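Local coordinates for protein catechol 1,2-dioxygenase (Pseudomonas putida, PDB 2AZQ) that probably catalyses the iron(III)-dependent intradiol cleavage of catechol by O2 to cis,cis-muconate, an early step of the beta-ketoadipate pathway, at residues D124-Q138 and A183-S195. Numbering follows the deposited sequence.
Sequences DDGTDPGVVMFLQGQ and AEGRYRARSIVPS
Tyr-187 lays its ring against the backbone of Gly-137, whose N sits 3.5 Å above the ring plane, nearer the ring's border than its centre. A chi1 of 67° swings the ring back across the neighbouring strand, where glycine has no side chain to meet it. On the same face of the sheet the CB atoms of Leu-135 and Ala-189 lie 3.8 Å apart, and Met-133 lies beside Val-193 and Phe-240 of strand 234-240.

The other face is more polar. Phe-134 receives the Arg-188 guanidinium at its ring edge, NH2 to CD2 3.5 Å, with the two planes turned 53° apart, while CG of Arg-190 lies 3.6 Å from CE2 of Phe-134. At the far end the Gln-138 amide donates from NE2 to Glu-184 O (2.9 Å), tying the turn before strand 186-192 to its partner.

Between the two faces, strands 132-138 and 186-192, neighbours in the mixed beta-sandwich core of the intradiol dioxygenase catalytic domain, form an antiparallel ladder with paired hydrogen bonds at Met-133/Ser-191, Leu-135/Ala-189 and Gly-137/Tyr-187; Val-193 N to Val-131 O (2.9 Å) extends it past the strand end. Strand 281-289 flanks 132-138 on its other edge, where Phe-286 O accepts from Tyr-187 OH. Ser-191 OG bonds His-156, and an Asx turn at Asp-124, whose carboxylate pairs with Arg-122, shapes the loop over Ile-192. Strand 186-192 runs on through Pro-194 toward the iron ligand Tyr-197.

The ladder thus separates a mostly apolar face, its two buried hydroxyls hydrogen-bonded, from a more exposed one bearing the arginines.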
loop_
_atom_site.group_PDB
_atom_site.type_symbol
_atom_site.label_atom_id
_atom_site.label_comp_id
_atom_site.label_asym_id
_atom_site.label_seq_id
_atom_site.Cartn_x
_atom_site.Cartn_y
_atom_site.Cartn_z
ATOM N N ASP A 124 -11.035 -28.996 16.591
ATOM C CA ASP A 124 -12.066 -28.855 15.543
ATOM C C ASP A 124 -13.514 -28.888 16.063
ATOM O O ASP A 124 -13.786 -29.478 17.112
ATOM C CB ASP A 124 -11.939 -29.987 14.522
ATOM C CG ASP A 124 -12.245 -31.350 15.132
ATOM O OD1 ASP A 124 -11.408 -31.856 15.901
ATOM O OD2 ASP A 124 -13.331 -31.901 14.881
ATOM N N ASP A 125 -14.443 -28.289 15.318
ATOM C CA ASP A 125 -15.855 -28.290 15.726
ATOM C C ASP A 125 -16.664 -29.512 15.199
ATOM O O ASP A 125 -17.883 -29.526 15.257
ATOM C CB ASP A 125 -16.553 -26.988 15.285
ATOM C CG ASP A 125 -16.444 -26.743 13.787
ATOM O OD1 ASP A 125 -16.456 -27.738 13.023
ATOM O OD2 ASP A 125 -16.365 -25.565 13.365
ATOM N N GLY A 126 -15.982 -30.518 14.668
ATOM C CA GLY A 126 -16.663 -31.712 14.188
ATOM C C GLY A 126 -17.575 -31.481 13.011
ATOM O O GLY A 126 -18.637 -32.078 12.897
ATOM N N THR A 127 -17.127 -30.622 12.116
ATOM C CA THR A 127 -17.858 -30.240 10.923
ATOM C C THR A 127 -17.420 -30.902 9.634
ATOM O O THR A 127 -18.255 -31.171 8.774
ATOM C CB THR A 127 -17.712 -28.747 10.699
ATOM O OG1 THR A 127 -18.418 -28.049 11.715
ATOM C CG2 THR A 127 -18.240 -28.354 9.360
ATOM N N ASP A 128 -16.111 -31.135 9.503
ATOM C CA ASP A 128 -15.473 -31.693 8.295
ATOM C C ASP A 128 -15.426 -33.259 8.105
ATOM O O ASP A 128 -15.816 -34.011 9.015
ATOM C CB ASP A 128 -14.025 -31.132 8.244
ATOM C CG ASP A 128 -13.945 -29.603 7.993
ATOM O OD1 ASP A 128 -14.235 -29.181 6.861
ATOM O OD2 ASP A 128 -13.565 -28.817 8.901
ATOM N N PRO A 129 -15.033 -33.746 6.868
ATOM C CA PRO A 129 -14.863 -35.142 6.408
ATOM C C PRO A 129 -13.313 -35.226 6.267
ATOM O O PRO A 129 -12.751 -35.572 5.209
ATOM C CB PRO A 129 -15.536 -35.128 5.039
ATOM C CG PRO A 129 -14.881 -33.904 4.454
ATOM C CD PRO A 129 -14.892 -32.870 5.674
ATOM N N GLY A 130 -12.637 -34.837 7.339
ATOM C CA GLY A 130 -11.206 -34.850 7.309
ATOM C C GLY A 130 -10.668 -36.094 7.954
ATOM O O GLY A 130 -11.400 -37.021 8.296
ATOM N N VAL A 131 -9.353 -36.087 8.089
ATOM C CA VAL A 131 -8.583 -37.139 8.699
ATOM C C VAL A 131 -8.274 -36.569 10.077
ATOM O O VAL A 131 -7.723 -35.481 10.171
ATOM C CB VAL A 131 -7.273 -37.353 7.892
ATOM C CG1 VAL A 131 -6.298 -38.275 8.638
ATOM C CG2 VAL A 131 -7.620 -37.905 6.540
ATOM N N VAL A 132 -8.678 -37.269 11.137
ATOM C CA VAL A 132 -8.378 -36.824 12.495
ATOM C C VAL A 132 -6.861 -36.832 12.557
ATOM O O VAL A 132 -6.213 -37.710 11.972
ATOM C CB VAL A 132 -8.908 -37.816 13.572
ATOM C CG1 VAL A 132 -8.333 -37.481 14.947
ATOM C CG2 VAL A 132 -10.415 -37.763 13.622
ATOM N N MET A 133 -6.299 -35.844 13.235
ATOM C CA MET A 133 -4.863 -35.754 13.389
ATOM C C MET A 133 -4.578 -35.668 14.862
ATOM O O MET A 133 -5.206 -34.863 15.551
ATOM C CB MET A 133 -4.324 -34.493 12.745
ATOM C CG MET A 133 -2.882 -34.190 13.147
ATOM S SD MET A 133 -2.386 -32.517 12.711
ATOM C CE MET A 133 -2.668 -32.536 11.018
ATOM N N PHE A 134 -3.668 -36.504 15.359
ATOM C CA PHE A 134 -3.305 -36.443 16.765
ATOM C C PHE A 134 -1.963 -35.797 16.814
ATOM O O PHE A 134 -0.991 -36.314 16.253
ATOM C CB PHE A 134 -3.268 -37.818 17.418
ATOM C CG PHE A 134 -4.619 -38.372 17.676
ATOM C CD1 PHE A 134 -5.247 -39.177 16.741
ATOM C CD2 PHE A 134 -5.327 -37.975 18.807
ATOM C CE1 PHE A 134 -6.560 -39.573 16.923
ATOM C CE2 PHE A 134 -6.630 -38.357 19.003
ATOM C CZ PHE A 134 -7.257 -39.162 18.057
ATOM N N LEU A 135 -1.928 -34.662 17.501
ATOM C CA LEU A 135 -0.740 -33.838 17.629
ATOM C C LEU A 135 -0.196 -33.851 19.047
ATOM O O LEU A 135 -0.922 -33.522 19.983
ATOM C CB LEU A 135 -1.147 -32.427 17.220
ATOM C CG LEU A 135 -0.137 -31.361 16.833
ATOM C CD1 LEU A 135 0.964 -31.945 15.940
ATOM C CD2 LEU A 135 -0.909 -30.284 16.083
ATOM N N GLN A 136 1.059 -34.253 19.231
ATOM C CA GLN A 136 1.631 -34.253 20.586
ATOM C C GLN A 136 3.135 -34.089 20.635
ATOM O O GLN A 136 3.842 -34.435 19.693
ATOM C CB GLN A 136 1.268 -35.518 21.359
ATOM C CG GLN A 136 1.992 -36.759 20.929
ATOM C CD GLN A 136 1.632 -37.947 21.807
ATOM O OE1 GLN A 136 0.458 -38.125 22.164
ATOM N NE2 GLN A 136 2.627 -38.785 22.135
ATOM N N GLY A 137 3.614 -33.556 21.749
ATOM C CA GLY A 137 5.035 -33.336 21.923
ATOM C C GLY A 137 5.327 -32.596 23.214
ATOM O O GLY A 137 4.424 -32.325 23.993
ATOM N N GLN A 138 6.587 -32.277 23.464
ATOM C CA GLN A 138 6.932 -31.551 24.674
ATOM C C GLN A 138 7.598 -30.245 24.296
ATOM O O GLN A 138 7.964 -30.018 23.142
ATOM C CB GLN A 138 7.908 -32.342 25.537
ATOM C CG GLN A 138 7.388 -33.649 26.018
ATOM C CD GLN A 138 8.461 -34.515 26.681
ATOM O OE1 GLN A 138 9.465 -34.933 26.044
ATOM N NE2 GLN A 138 8.251 -34.802 27.969
ATOM N N ALA A 183 2.849 -31.202 33.784
ATOM C CA ALA A 183 4.037 -31.520 34.579
ATOM C C ALA A 183 5.144 -32.126 33.741
ATOM O O ALA A 183 6.314 -31.812 33.932
ATOM C CB ALA A 183 3.677 -32.477 35.720
ATOM N N GLU A 184 4.784 -33.015 32.828
ATOM C CA GLU A 184 5.790 -33.634 31.983
ATOM C C GLU A 184 6.177 -32.711 30.805
ATOM O O GLU A 184 6.939 -33.085 29.911
ATOM C CB GLU A 184 5.274 -34.984 31.500
ATOM C CG GLU A 184 6.191 -35.677 30.519
ATOM C CD GLU A 184 5.613 -36.998 30.007
ATOM O OE1 GLU A 184 4.360 -37.057 29.847
ATOM O OE2 GLU A 184 6.409 -37.950 29.743
ATOM N N GLY A 185 5.656 -31.489 30.830
ATOM C CA GLY A 185 5.950 -30.526 29.787
ATOM C C GLY A 185 5.386 -30.888 28.433
ATOM O O GLY A 185 5.943 -30.518 27.403
ATOM N N ARG A 186 4.269 -31.595 28.408
ATOM C CA ARG A 186 3.714 -31.969 27.123
ATOM C C ARG A 186 2.362 -31.360 26.791
ATOM O O ARG A 186 1.643 -30.866 27.666
ATOM C CB ARG A 186 3.648 -33.490 26.998
ATOM C CG ARG A 186 2.930 -34.149 28.138
ATOM C CD ARG A 186 2.781 -35.648 27.933
ATOM N NE ARG A 186 1.938 -36.195 28.994
ATOM C CZ ARG A 186 0.969 -37.087 28.792
ATOM N NH1 ARG A 186 0.717 -37.539 27.559
ATOM N NH2 ARG A 186 0.231 -37.501 29.822
ATOM N N TYR A 187 2.051 -31.377 25.500
ATOM C CA TYR A 187 0.803 -30.845 24.985
ATOM C C TYR A 187 0.266 -31.964 24.119
ATOM O O TYR A 187 1.047 -32.689 23.486
ATOM C CB TYR A 187 1.060 -29.575 24.150
ATOM C CG TYR A 187 1.817 -29.805 22.850
ATOM C CD1 TYR A 187 1.141 -30.129 21.668
ATOM C CD2 TYR A 187 3.205 -29.722 22.804
ATOM C CE1 TYR A 187 1.844 -30.356 20.462
ATOM C CE2 TYR A 187 3.909 -29.944 21.617
ATOM C CZ TYR A 187 3.226 -30.255 20.447
ATOM O OH TYR A 187 3.923 -30.428 19.262
ATOM N N ARG A 188 -1.059 -32.097 24.111
ATOM C CA ARG A 188 -1.788 -33.124 23.340
ATOM C C ARG A 188 -2.899 -32.422 22.544
ATOM O O ARG A 188 -3.664 -31.650 23.110
ATOM C CB ARG A 188 -2.424 -34.133 24.310
ATOM C CG ARG A 188 -1.738 -35.495 24.491
ATOM C CD ARG A 188 -2.104 -36.446 23.339
ATOM N NE ARG A 188 -3.539 -36.397 23.025
ATOM C CZ ARG A 188 -4.041 -35.982 21.856
ATOM N NH1 ARG A 188 -3.223 -35.580 20.879
ATOM N NH2 ARG A 188 -5.363 -35.937 21.667
ATOM N N ALA A 189 -3.010 -32.674 21.246
ATOM C CA ALA A 189 -4.071 -32.012 20.479
ATOM C C ALA A 189 -4.801 -32.910 19.477
ATOM O O ALA A 189 -4.202 -33.417 18.541
ATOM C CB ALA A 189 -3.504 -30.795 19.767
ATOM N N ARG A 190 -6.097 -33.104 19.686
ATOM C CA ARG A 190 -6.929 -33.915 18.788
ATOM C C ARG A 190 -7.488 -32.923 17.761
ATOM O O ARG A 190 -8.173 -31.969 18.120
ATOM C CB ARG A 190 -8.057 -34.594 19.608
ATOM C CG ARG A 190 -8.956 -35.630 18.874
ATOM C CD ARG A 190 -9.938 -34.967 17.921
ATOM N NE ARG A 190 -10.782 -35.896 17.153
ATOM C CZ ARG A 190 -11.645 -36.770 17.671
ATOM N NH1 ARG A 190 -11.799 -36.860 18.982
ATOM N NH2 ARG A 190 -12.394 -37.514 16.866
ATOM N N SER A 191 -7.185 -33.122 16.487
ATOM C CA SER A 191 -7.667 -32.170 15.492
ATOM C C SER A 191 -7.894 -32.816 14.107
ATOM O O SER A 191 -8.408 -33.945 14.021
ATOM C CB SER A 191 -6.671 -31.000 15.426
ATOM O OG SER A 191 -7.107 -29.944 14.591
ATOM N N ILE A 192 -7.567 -32.091 13.034
ATOM C CA ILE A 192 -7.699 -32.626 11.679
ATOM C C ILE A 192 -6.562 -32.184 10.761
ATOM O O ILE A 192 -6.033 -31.078 10.873
ATOM C CB ILE A 192 -9.035 -32.236 11.001
ATOM C CG1 ILE A 192 -9.089 -30.729 10.737
ATOM C CG2 ILE A 192 -10.210 -32.682 11.869
ATOM C CD1 ILE A 192 -10.269 -30.319 9.921
ATOM N N VAL A 193 -6.167 -33.062 9.854
ATOM C CA VAL A 193 -5.091 -32.728 8.934
ATOM C C VAL A 193 -5.501 -31.513 8.114
ATOM O O VAL A 193 -6.510 -31.545 7.440
ATOM C CB VAL A 193 -4.779 -33.928 8.019
ATOM C CG1 VAL A 193 -3.798 -33.521 6.979
ATOM C CG2 VAL A 193 -4.236 -35.080 8.859
ATOM N N PRO A 194 -4.724 -30.424 8.175
ATOM C CA PRO A 194 -5.010 -29.186 7.441
ATOM C C PRO A 194 -4.599 -29.289 6.007
ATOM O O PRO A 194 -3.780 -30.102 5.662
ATOM C CB PRO A 194 -4.160 -28.162 8.182
ATOM C CG PRO A 194 -2.909 -28.955 8.422
ATOM C CD PRO A 194 -3.501 -30.258 8.988
ATOM N N SER A 195 -5.157 -28.456 5.151
ATOM C CA SER A 195 -4.757 -28.507 3.753
ATOM C C SER A 195 -3.849 -27.336 3.421
ATOM O O SER A 195 -3.863 -26.282 4.101
ATOM C CB SER A 195 -5.977 -28.454 2.832
ATOM O OG SER A 195 -6.853 -29.507 3.144
#